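Local coordinates for GRAS family transcription factor containing protein, expressed (Oryza sativa Japonica Group, PDB 5HYZ) that probably acts as a transcription factor in plant development and abiotic stress resistance, binding DNA in vitro through its GRAS domain, at residues C87-F92 / L359-E364; Q210-L215 / G240-S245; S350-P355 / K365-T370; I113-I118 / A204-L209. All coordinates share one frame; numbering follows the deposited sequence.

All four contacts lie around one mixed, curled sheet of the GRAS domain. Contacts 1, 2 and 4 are buried, while contact 3 is near the surface. Contact 4 joins two parallel strands of the Rossmann-like part by backbone bonds and a buried Asp-Asn pair. Contact 2 ties the loop after strand 202-208 to the end of neighbouring strand 236-242 through a carboxylate and two tyrosines. Contacts 1 and 3, centres about 8 Å apart, draw on the C-terminal antiparallel strands, contact 1 using the middle one and contact 3 the outer two. Contact 1 is almost wholly apolar helix-on-sheet packing, whereas contact 3 is looser and partly water-bridged. E243 bonds to T370, linking contacts 2 and 3.

Contact 1 of 4, residues C87-F92 / L359-E364; sequences CPYSKF and LSLAWE
L361 packs against P88, Y89 and F92 in a buried, apolar helix-on-sheet contact, where the start of helix 89-104 lies on antiparallel strand 358-363 of the Rossmann-like GRAS fold. P88 is the N-cap residue, and the bond from F92 N to P88 O (2.8 Å) closes the first turn, from which the three side chains reach L361. No hydrogen bond crosses between the segments; they are held by side-chain packing.

L361 makes contact at its root and at one methyl. Its CB lies over one face of the F92 ring, 3.8 Å from the centroid and 15° off the ring normal, a CH-pi contact displaced toward the CD2 side of the rim. Further out, L361 CD2 enters the angle between the three helix side chains: it is 3.6 Å from Y89 CD1 and 4.0 Å from P88 CG, and it also touches F92 CB. With CG anti to the backbone N (chi1 166°), F92 extends toward the strand, its ring and the leucine side chain running antiparallel past one another. The far end of the tyrosine is fixed elsewhere, its OH bonding S268 OG, while A336 and L339 of helix 332-339 also pack on F92. Farther out on the phenylalanine ring, CE1 meets L359 CD2 at 4.1 Å, and L359 O sits at the ring edge, in its plane, 3.7 Å from F92 CZ.

Contact 2 of 4, residues Q210-L215 / G240-S245; sequences QLYHLL and GEYEVS
Y212 meets E241 with its root and Y242 with its ring, joining the turn after strand 202-208 to the end of strand 236-242. Both lie in the predicted PFYRE region of the GRAS domain, and the turn carries a predicted LXXLL motif. Y212 CB lies 3.3 Å from E241 OE1. CG is placed between the backbone N and the carbonyl carbon (chi1 72°), and CD1 still lies near OE1, at 3.6 Å. Farther along, CE1 touches Y242 CE2 at 3.5 Å: the edge of the Y242 ring points at one face of the Y212 ring, a T-shaped stack with planes 76° apart. H213 CD2 lies over the opposite face. At the tip, Y212 OH is 2.7 Å from a water that also hydrogen-bonds Y242 OH, so the two phenols are bridged.

The E241 side chain is bent at chi2, which turns CD and the carboxylate it carries toward the turn. Y212 N donates to E241 OE2 (2.9 Å, 132° at the hydrogen) from well above the carboxylate plane. A second water accepts from L211 N and sits between G240 O and the same OE2, 2.6 Å from the latter. W314 of helix 311-320 packs on E241. One buried oxygen therefore gathers a direct and a water-mediated link to successive backbone N-H groups, which would probably help stabilise a negative charge and tie the turn to the strand.

Contact 3 of 4, residues S350-P355 / K365-T370; sequences SLVELP and KRPLLT
The backbones from S350 to L354 and from K365 to P367 flank the middle strand 358-363 of an antiparallel meander, and the sheet curls enough to bring CA of V352 within 6.6 Å of CA of P367 although the two strands are not paired. Each bonds strand 358-363 instead: V352 to S360 on one side, L368 and L369 to L361 on the other. L368 and L369 both bond opposite L361, a classic beta bulge where the third strand turns a corner.

P367 is the centre of the side-chain packing. V352, with CG1 anti to the backbone N (chi1 167°), sets that methyl 4.2 Å from P367 CG. L354 lays both methyls against the same proline, CD2 meeting P367 CG at 4.2 Å and CD1 meeting P367 CB at an equal distance. L354 CD1 also lies 4.1 Å from T370 OG1, crossing the threonine at about a right angle; that hydroxyl is bonded to E243 and S360, so its meeting with the leucine is simple packing. At the hairpin end a water bridges S350 OG and K365 N, 2.6 Å from the hydroxyl and accepting from the K365 N at 2.8 Å.

No direct hydrogen bond joins the two segments. Loose methyl-to-proline contacts and one water bridge suggest that the outer strands are held together mainly by their bonds to strand 358-363, this partly exposed patch probably lining the inner side of the curl.

Contact 4 of 4, residues I113-I118 / A204-L209; sequences IVDFGI and AVNFML
I113, V114 and D115 lie beside A204, V205 and N206 in neighbouring parallel strands of the Rossmann-like sheet, the first three belonging to the predicted VHIID motif. Three backbone bonds join the segments: V114 N to A204 O (2.8 Å), N206 N to V114 O (2.9 Å) and, where the first strand turns a corner, F116 N to N206 O (3.0 Å).

Apolar contacts occupy both faces. Beneath helix 89-104, I113 CD1 rests on A204 CB. On the other face the F116 and F207 rings lie side by side, their planes 10° apart but offset, with centroids 5.0 Å from each other and little overlap. V205 CG1 comes up at the F116 ring edge, in its plane, 3.6 Å from CE2.

Polar side chains meet on the helix-covered face. D115 and N206 point the same way, each with CG anti to its backbone N. N206 ND2 donates to D115 OD1 almost straight (3.0 Å, 173°), the acceptor lying in the amide plane but the donor coming from 53° out of the carboxylate plane. A water lies 2.8 Å from the same OD1, near F116 O, and accepts from N of M208, a selenomethionine. W124 NE1 binds D115 OD2, while T238 and Q123 bond to N206 OD1.

The buried carboxylate thus has partners on both oxygens, which would probably help it remain ionised, and N206, through T238, links it onward to strand 236-242.

Contact 1 of 4, residues C87-F92 / L359-E364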
# COMPACT_ATOMS: atom_id res chain seq x y z
N CYS A 87 -5.80 7.28 -2.00
CA CYS A 87 -6.41 7.39 -0.68
C CYS A 87 -6.53 6.01 -0.04
O CYS A 87 -6.57 5.01 -0.76
CB CYS A 87 -7.80 8.00 -0.80
SG CYS A 87 -7.81 9.68 -1.56
N PRO A 88 -6.62 5.95 1.27
CA PRO A 88 -6.66 4.67 1.98
C PRO A 88 -8.07 4.13 2.25
O PRO A 88 -8.20 3.10 2.96
CB PRO A 88 -5.99 4.99 3.31
CG PRO A 88 -6.37 6.42 3.56
CD PRO A 88 -6.36 7.08 2.20
N TYR A 89 -9.10 4.77 1.68
CA TYR A 89 -10.49 4.40 1.95
C TYR A 89 -10.81 2.92 1.73
O TYR A 89 -11.28 2.25 2.67
CB TYR A 89 -11.46 5.27 1.10
CG TYR A 89 -11.27 6.77 1.36
CD1 TYR A 89 -11.44 7.30 2.62
CD2 TYR A 89 -10.90 7.64 0.33
CE1 TYR A 89 -11.23 8.67 2.88
CE2 TYR A 89 -10.71 9.02 0.58
CZ TYR A 89 -10.88 9.52 1.84
OH TYR A 89 -10.70 10.87 2.11
N SER A 90 -10.54 2.39 0.53
CA SER A 90 -10.94 1.01 0.29
C SER A 90 -10.08 0.03 1.08
O SER A 90 -10.58 -0.98 1.57
CB SER A 90 -10.92 0.66 -1.23
OG SER A 90 -9.57 0.70 -1.73
N LYS A 91 -8.80 0.33 1.27
CA LYS A 91 -7.98 -0.58 2.00
C LYS A 91 -8.42 -0.62 3.47
O LYS A 91 -8.47 -1.69 4.09
CB LYS A 91 -6.47 -0.19 1.88
CG LYS A 91 -5.54 -1.29 2.42
CD LYS A 91 -4.14 -1.28 1.79
CE LYS A 91 -3.30 -2.52 2.21
NZ LYS A 91 -1.87 -2.20 2.61
N PHE A 92 -8.71 0.56 4.02
CA PHE A 92 -9.22 0.63 5.39
C PHE A 92 -10.45 -0.25 5.57
O PHE A 92 -10.61 -1.06 6.48
CB PHE A 92 -9.62 2.05 5.72
CG PHE A 92 -10.46 2.15 6.98
CD1 PHE A 92 -9.88 1.97 8.23
CD2 PHE A 92 -11.80 2.43 6.88
CE1 PHE A 92 -10.68 2.04 9.38
CE2 PHE A 92 -12.61 2.49 8.05
CZ PHE A 92 -12.04 2.29 9.27
N LEU A 359 -16.23 1.78 13.49
CA LEU A 359 -14.88 2.39 13.43
C LEU A 359 -14.86 3.17 12.16
O LEU A 359 -15.20 2.64 11.12
CB LEU A 359 -13.77 1.34 13.42
CG LEU A 359 -12.35 1.94 13.39
CD1 LEU A 359 -12.06 2.73 14.65
CD2 LEU A 359 -11.38 0.81 13.27
N SER A 360 -14.46 4.44 12.18
CA SER A 360 -14.55 5.23 10.97
C SER A 360 -13.21 5.86 10.64
O SER A 360 -12.47 6.32 11.56
CB SER A 360 -15.64 6.31 11.15
OG SER A 360 -15.84 7.03 9.96
N LEU A 361 -12.91 5.94 9.35
CA LEU A 361 -11.74 6.64 8.87
C LEU A 361 -12.20 8.06 8.62
O LEU A 361 -13.20 8.29 7.93
CB LEU A 361 -11.19 6.00 7.61
CG LEU A 361 -10.12 6.72 6.82
CD1 LEU A 361 -8.89 6.82 7.74
CD2 LEU A 361 -9.79 5.99 5.51
N ALA A 362 -11.49 8.99 9.26
CA ALA A 362 -11.82 10.41 9.23
C ALA A 362 -10.78 11.28 8.56
O ALA A 362 -9.60 10.94 8.52
CB ALA A 362 -12.05 10.88 10.70
N TRP A 363 -11.23 12.43 8.04
CA TRP A 363 -10.33 13.46 7.51
C TRP A 363 -10.52 14.72 8.36
O TRP A 363 -11.65 15.18 8.49
CB TRP A 363 -10.63 13.76 6.03
CG TRP A 363 -9.74 14.85 5.51
CD1 TRP A 363 -10.04 16.20 5.46
CD2 TRP A 363 -8.40 14.72 4.96
NE1 TRP A 363 -8.98 16.90 4.93
CE2 TRP A 363 -7.97 16.03 4.60
CE3 TRP A 363 -7.54 13.64 4.71
CZ2 TRP A 363 -6.72 16.27 4.03
CZ3 TRP A 363 -6.31 13.88 4.15
CH2 TRP A 363 -5.91 15.19 3.82
N GLU A 364 -9.43 15.22 8.96
CA GLU A 364 -9.55 16.38 9.88
C GLU A 364 -10.67 16.16 10.91
O GLU A 364 -11.51 17.03 11.14
CB GLU A 364 -9.80 17.68 9.08
CG GLU A 364 -9.08 18.89 9.68
CD GLU A 364 -8.78 19.92 8.61
OE1 GLU A 364 -7.58 20.10 8.28
OE2 GLU A 364 -9.74 20.53 8.08

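Contact 2 of 4, residues Q210-L215 / G240-S245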
# COMPACT_ATOMS: atom_id res chain seq x y z
N GLN A 210 -22.04 -0.76 -0.74
CA GLN A 210 -22.96 -1.40 -1.64
C GLN A 210 -24.38 -1.11 -1.22
O GLN A 210 -25.23 -0.80 -2.05
CB GLN A 210 -22.73 -2.91 -1.63
CG GLN A 210 -23.84 -3.72 -2.40
CD GLN A 210 -23.81 -3.39 -3.83
OE1 GLN A 210 -22.76 -3.08 -4.38
NE2 GLN A 210 -24.99 -3.40 -4.47
N LEU A 211 -24.66 -1.23 0.09
CA LEU A 211 -26.03 -1.25 0.54
C LEU A 211 -26.68 0.10 0.35
O LEU A 211 -27.91 0.19 0.17
CB LEU A 211 -26.07 -1.68 2.01
CG LEU A 211 -27.17 -2.50 2.59
CD1 LEU A 211 -27.53 -3.67 1.60
CD2 LEU A 211 -26.76 -2.96 4.01
N TYR A 212 -25.86 1.17 0.31
CA TYR A 212 -26.50 2.49 0.18
C TYR A 212 -27.27 2.59 -1.17
O TYR A 212 -28.21 3.36 -1.31
CB TYR A 212 -25.50 3.61 0.25
CG TYR A 212 -24.58 3.74 -0.97
CD1 TYR A 212 -23.42 2.96 -1.09
CD2 TYR A 212 -24.87 4.68 -1.98
CE1 TYR A 212 -22.58 3.11 -2.22
CE2 TYR A 212 -24.03 4.84 -3.07
CZ TYR A 212 -22.90 4.05 -3.20
OH TYR A 212 -22.07 4.22 -4.30
N HIS A 213 -26.81 1.83 -2.15
CA HIS A 213 -27.51 1.82 -3.47
C HIS A 213 -28.98 1.41 -3.35
O HIS A 213 -29.79 1.77 -4.21
CB HIS A 213 -26.86 0.86 -4.47
CG HIS A 213 -25.53 1.29 -4.94
ND1 HIS A 213 -25.33 2.43 -5.69
CD2 HIS A 213 -24.31 0.74 -4.75
CE1 HIS A 213 -24.04 2.54 -5.98
NE2 HIS A 213 -23.40 1.55 -5.39
N LEU A 214 -29.32 0.66 -2.32
CA LEU A 214 -30.69 0.14 -2.15
C LEU A 214 -31.57 1.04 -1.31
O LEU A 214 -32.77 0.80 -1.18
CB LEU A 214 -30.65 -1.26 -1.52
CG LEU A 214 -29.94 -2.31 -2.33
CD1 LEU A 214 -30.16 -3.68 -1.70
CD2 LEU A 214 -30.32 -2.28 -3.82
N LEU A 215 -31.00 2.09 -0.71
CA LEU A 215 -31.82 2.95 0.12
C LEU A 215 -32.76 3.69 -0.83
O LEU A 215 -32.39 3.98 -1.94
CB LEU A 215 -31.02 3.97 0.90
CG LEU A 215 -30.05 3.54 2.03
CD1 LEU A 215 -29.04 4.66 2.32
CD2 LEU A 215 -30.81 3.21 3.30
N GLY A 240 -19.65 -1.69 5.29
CA GLY A 240 -18.80 -0.52 5.15
C GLY A 240 -19.56 0.54 4.37
O GLY A 240 -20.03 0.26 3.27
N GLU A 241 -19.68 1.76 4.89
CA GLU A 241 -20.61 2.71 4.30
C GLU A 241 -20.04 4.12 4.38
O GLU A 241 -19.22 4.42 5.23
CB GLU A 241 -21.98 2.64 4.99
CG GLU A 241 -23.00 1.66 4.35
CD GLU A 241 -23.24 1.99 2.87
OE1 GLU A 241 -23.11 3.17 2.52
OE2 GLU A 241 -23.50 1.08 2.05
N TYR A 242 -20.46 4.97 3.46
CA TYR A 242 -20.13 6.41 3.50
C TYR A 242 -20.84 7.07 4.68
O TYR A 242 -22.04 6.85 4.90
CB TYR A 242 -20.56 7.08 2.20
CG TYR A 242 -19.89 6.48 0.96
CD1 TYR A 242 -18.54 6.65 0.74
CD2 TYR A 242 -20.64 5.74 0.04
CE1 TYR A 242 -17.90 6.12 -0.41
CE2 TYR A 242 -20.03 5.20 -1.12
CZ TYR A 242 -18.67 5.41 -1.34
OH TYR A 242 -18.08 4.89 -2.46
N GLU A 243 -20.13 7.91 5.41
CA GLU A 243 -20.68 8.42 6.65
C GLU A 243 -21.31 9.77 6.39
O GLU A 243 -20.69 10.80 6.68
CB GLU A 243 -19.56 8.52 7.72
CG GLU A 243 -20.00 8.94 9.10
CD GLU A 243 -21.03 8.01 9.67
OE1 GLU A 243 -20.83 6.76 9.63
OE2 GLU A 243 -22.05 8.51 10.18
N VAL A 244 -22.52 9.77 5.80
CA VAL A 244 -23.13 11.10 5.49
C VAL A 244 -24.62 10.86 5.40
O VAL A 244 -25.04 9.83 4.88
CB VAL A 244 -22.54 11.73 4.18
CG1 VAL A 244 -22.80 10.83 2.98
CG2 VAL A 244 -23.13 13.16 3.99
N SER A 245 -25.42 11.77 6.00
CA SER A 245 -26.85 11.55 6.09
C SER A 245 -27.56 12.21 4.88
O SER A 245 -27.84 13.41 4.89
CB SER A 245 -27.39 12.16 7.43
OG SER A 245 -28.79 11.85 7.53
O HOH W 1 -22.55 -1.34 2.04
O HOH W 2 -19.57 3.12 -4.24

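Contact 3 of 4, residues S350-P355 / K365-T370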
# COMPACT_ATOMS: atom_id res chain seq x y z
N SER A 350 -7.36 10.09 10.40
CA SER A 350 -7.33 9.51 11.75
C SER A 350 -8.47 8.55 11.89
O SER A 350 -9.30 8.48 11.00
CB SER A 350 -7.46 10.60 12.86
OG SER A 350 -8.77 11.14 12.90
N LEU A 351 -8.51 7.83 13.00
CA LEU A 351 -9.62 6.90 13.26
C LEU A 351 -10.51 7.45 14.31
O LEU A 351 -10.05 7.97 15.32
CB LEU A 351 -9.10 5.52 13.70
CG LEU A 351 -8.37 4.58 12.75
CD1 LEU A 351 -9.09 4.46 11.39
CD2 LEU A 351 -6.93 4.92 12.51
N VAL A 352 -11.81 7.33 14.11
CA VAL A 352 -12.83 7.82 15.07
C VAL A 352 -13.81 6.73 15.41
O VAL A 352 -14.34 6.06 14.50
CB VAL A 352 -13.58 9.02 14.47
CG1 VAL A 352 -14.84 9.34 15.26
CG2 VAL A 352 -12.63 10.23 14.41
N GLU A 353 -14.07 6.51 16.69
CA GLU A 353 -15.07 5.50 17.07
C GLU A 353 -16.45 6.14 17.06
O GLU A 353 -16.62 7.26 17.54
CB GLU A 353 -14.74 4.94 18.45
CG GLU A 353 -13.27 4.69 18.68
CD GLU A 353 -12.89 3.28 18.41
OE1 GLU A 353 -13.84 2.47 18.24
OE2 GLU A 353 -11.67 2.97 18.35
N LEU A 354 -17.44 5.48 16.50
CA LEU A 354 -18.82 5.98 16.59
C LEU A 354 -19.64 4.90 17.27
O LEU A 354 -19.42 3.70 17.05
CB LEU A 354 -19.42 6.33 15.21
CG LEU A 354 -18.61 7.29 14.37
CD1 LEU A 354 -19.13 7.34 12.95
CD2 LEU A 354 -18.65 8.68 14.98
N PRO A 355 -20.61 5.29 18.12
CA PRO A 355 -21.31 4.27 18.90
C PRO A 355 -22.36 3.50 18.14
O PRO A 355 -23.00 4.03 17.27
CB PRO A 355 -21.97 5.10 20.04
CG PRO A 355 -22.20 6.41 19.40
CD PRO A 355 -20.98 6.66 18.54
N LYS A 365 -10.66 14.97 11.47
CA LYS A 365 -11.58 14.50 12.51
C LYS A 365 -13.04 14.35 12.10
O LYS A 365 -13.87 14.04 12.95
CB LYS A 365 -11.46 15.42 13.73
CG LYS A 365 -9.99 15.46 14.18
CD LYS A 365 -9.84 15.72 15.70
CE LYS A 365 -8.36 15.98 16.05
NZ LYS A 365 -7.45 14.89 15.52
N ARG A 366 -13.33 14.45 10.82
CA ARG A 366 -14.67 14.23 10.29
C ARG A 366 -14.74 12.81 9.70
O ARG A 366 -14.06 12.54 8.73
CB ARG A 366 -14.96 15.30 9.23
CG ARG A 366 -15.94 15.03 8.02
CD ARG A 366 -17.19 14.29 8.38
NE ARG A 366 -18.33 14.43 7.46
CZ ARG A 366 -19.37 13.60 7.53
NH1 ARG A 366 -19.33 12.61 8.44
NH2 ARG A 366 -20.43 13.73 6.74
N PRO A 367 -15.56 11.95 10.28
CA PRO A 367 -15.70 10.55 9.84
C PRO A 367 -16.15 10.52 8.38
O PRO A 367 -17.09 11.25 8.06
CB PRO A 367 -16.80 9.99 10.76
CG PRO A 367 -16.84 10.91 11.93
CD PRO A 367 -16.34 12.24 11.50
N LEU A 368 -15.52 9.70 7.53
CA LEU A 368 -15.90 9.64 6.14
C LEU A 368 -16.35 8.26 5.72
O LEU A 368 -17.29 8.13 4.90
CB LEU A 368 -14.76 10.04 5.22
CG LEU A 368 -14.31 11.50 5.31
CD1 LEU A 368 -13.23 11.76 4.30
CD2 LEU A 368 -15.51 12.49 5.13
N LEU A 369 -15.67 7.24 6.24
CA LEU A 369 -15.98 5.82 5.76
C LEU A 369 -16.04 4.97 7.01
O LEU A 369 -15.05 4.90 7.76
CB LEU A 369 -14.90 5.30 4.82
CG LEU A 369 -15.38 4.14 3.91
CD1 LEU A 369 -14.29 3.85 2.91
CD2 LEU A 369 -15.63 2.90 4.68
N THR A 370 -17.17 4.35 7.28
CA THR A 370 -17.39 3.65 8.54
C THR A 370 -17.56 2.15 8.35
O THR A 370 -18.29 1.72 7.45
CB THR A 370 -18.63 4.26 9.19
OG1 THR A 370 -18.37 5.68 9.27
CG2 THR A 370 -18.91 3.72 10.55
O HOH W 3 -8.52 13.17 11.25

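Contact 4 of 4, residues I113-I118 / A204-L209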
# COMPACT_ATOMS: atom_id res chain seq x y z
N ILE A 113 -17.85 -17.19 2.00
CA ILE A 113 -18.00 -15.72 1.97
C ILE A 113 -19.05 -15.31 0.92
O ILE A 113 -18.97 -15.76 -0.21
CB ILE A 113 -16.66 -15.05 1.54
CG1 ILE A 113 -15.50 -15.45 2.47
CG2 ILE A 113 -16.79 -13.50 1.42
CD1 ILE A 113 -15.76 -15.09 3.93
N VAL A 114 -20.02 -14.49 1.30
CA VAL A 114 -20.96 -13.93 0.33
C VAL A 114 -20.68 -12.48 0.19
O VAL A 114 -20.85 -11.72 1.13
CB VAL A 114 -22.44 -14.20 0.76
CG1 VAL A 114 -23.42 -13.60 -0.34
CG2 VAL A 114 -22.63 -15.69 0.90
N ASP A 115 -20.21 -12.06 -0.98
CA ASP A 115 -19.87 -10.66 -1.21
C ASP A 115 -20.93 -9.96 -2.04
O ASP A 115 -21.02 -10.21 -3.28
CB ASP A 115 -18.48 -10.54 -1.90
CG ASP A 115 -17.93 -9.12 -1.86
OD1 ASP A 115 -18.50 -8.24 -1.17
OD2 ASP A 115 -16.86 -8.85 -2.46
N PHE A 116 -21.76 -9.11 -1.39
CA PHE A 116 -22.71 -8.30 -2.12
C PHE A 116 -22.03 -7.05 -2.59
O PHE A 116 -21.76 -6.10 -1.81
CB PHE A 116 -23.93 -7.94 -1.25
CG PHE A 116 -24.88 -9.07 -1.07
CD1 PHE A 116 -25.88 -9.35 -2.04
CD2 PHE A 116 -24.82 -9.84 0.09
CE1 PHE A 116 -26.75 -10.40 -1.81
CE2 PHE A 116 -25.67 -10.88 0.35
CZ PHE A 116 -26.66 -11.17 -0.64
N GLY A 117 -21.62 -7.07 -3.85
CA GLY A 117 -21.02 -5.92 -4.49
C GLY A 117 -19.52 -6.09 -4.64
O GLY A 117 -18.77 -5.19 -4.35
N ILE A 118 -19.06 -7.24 -5.13
CA ILE A 118 -17.63 -7.38 -5.40
C ILE A 118 -17.16 -6.48 -6.56
O ILE A 118 -17.86 -6.29 -7.52
CB ILE A 118 -17.25 -8.86 -5.70
CG1 ILE A 118 -15.75 -9.04 -5.90
CG2 ILE A 118 -17.97 -9.37 -6.99
CD1 ILE A 118 -15.33 -10.51 -5.73
N ALA A 204 -19.91 -15.78 6.13
CA ALA A 204 -19.77 -14.35 6.39
C ALA A 204 -20.34 -13.60 5.21
O ALA A 204 -20.05 -13.93 4.06
CB ALA A 204 -18.28 -13.97 6.63
N VAL A 205 -21.11 -12.57 5.49
CA VAL A 205 -21.70 -11.75 4.44
C VAL A 205 -21.06 -10.39 4.48
O VAL A 205 -20.94 -9.81 5.55
CB VAL A 205 -23.25 -11.60 4.61
CG1 VAL A 205 -23.81 -10.81 3.45
CG2 VAL A 205 -23.84 -12.99 4.54
N ASN A 206 -20.68 -9.87 3.31
CA ASN A 206 -19.92 -8.64 3.23
C ASN A 206 -20.70 -7.59 2.37
O ASN A 206 -21.10 -7.87 1.23
CB ASN A 206 -18.53 -8.96 2.60
CG ASN A 206 -17.61 -7.78 2.56
OD1 ASN A 206 -17.05 -7.43 3.62
ND2 ASN A 206 -17.29 -7.27 1.34
N PHE A 207 -20.97 -6.42 2.93
CA PHE A 207 -21.54 -5.31 2.19
C PHE A 207 -20.57 -4.12 2.21
O PHE A 207 -20.65 -3.28 3.11
CB PHE A 207 -22.82 -4.84 2.84
CG PHE A 207 -23.96 -5.83 2.77
CD1 PHE A 207 -24.70 -5.96 1.60
CD2 PHE A 207 -24.30 -6.62 3.89
CE1 PHE A 207 -25.79 -6.82 1.54
CE2 PHE A 207 -25.39 -7.51 3.84
CZ PHE A 207 -26.14 -7.59 2.65
N MSE A 208 -19.68 -4.02 1.24
CA MSE A 208 -18.71 -2.90 1.30
C MSE A 208 -19.11 -1.87 0.24
O MSE A 208 -19.07 -2.13 -1.00
CB MSE A 208 -17.24 -3.32 1.05
CG MSE A 208 -16.80 -4.43 1.95
SE MSE A 208 -16.28 -3.25 3.61
CE MSE A 208 -15.76 -1.77 2.07
N LEU A 209 -19.54 -0.70 0.70
CA LEU A 209 -19.97 0.40 -0.19
C LEU A 209 -20.99 -0.11 -1.22
O LEU A 209 -20.82 0.06 -2.43
CB LEU A 209 -18.76 1.01 -0.88
CG LEU A 209 -17.71 1.58 0.10
CD1 LEU A 209 -16.56 2.28 -0.67
CD2 LEU A 209 -18.40 2.54 1.11
O HOH W 4 -19.26 -5.57 -1.20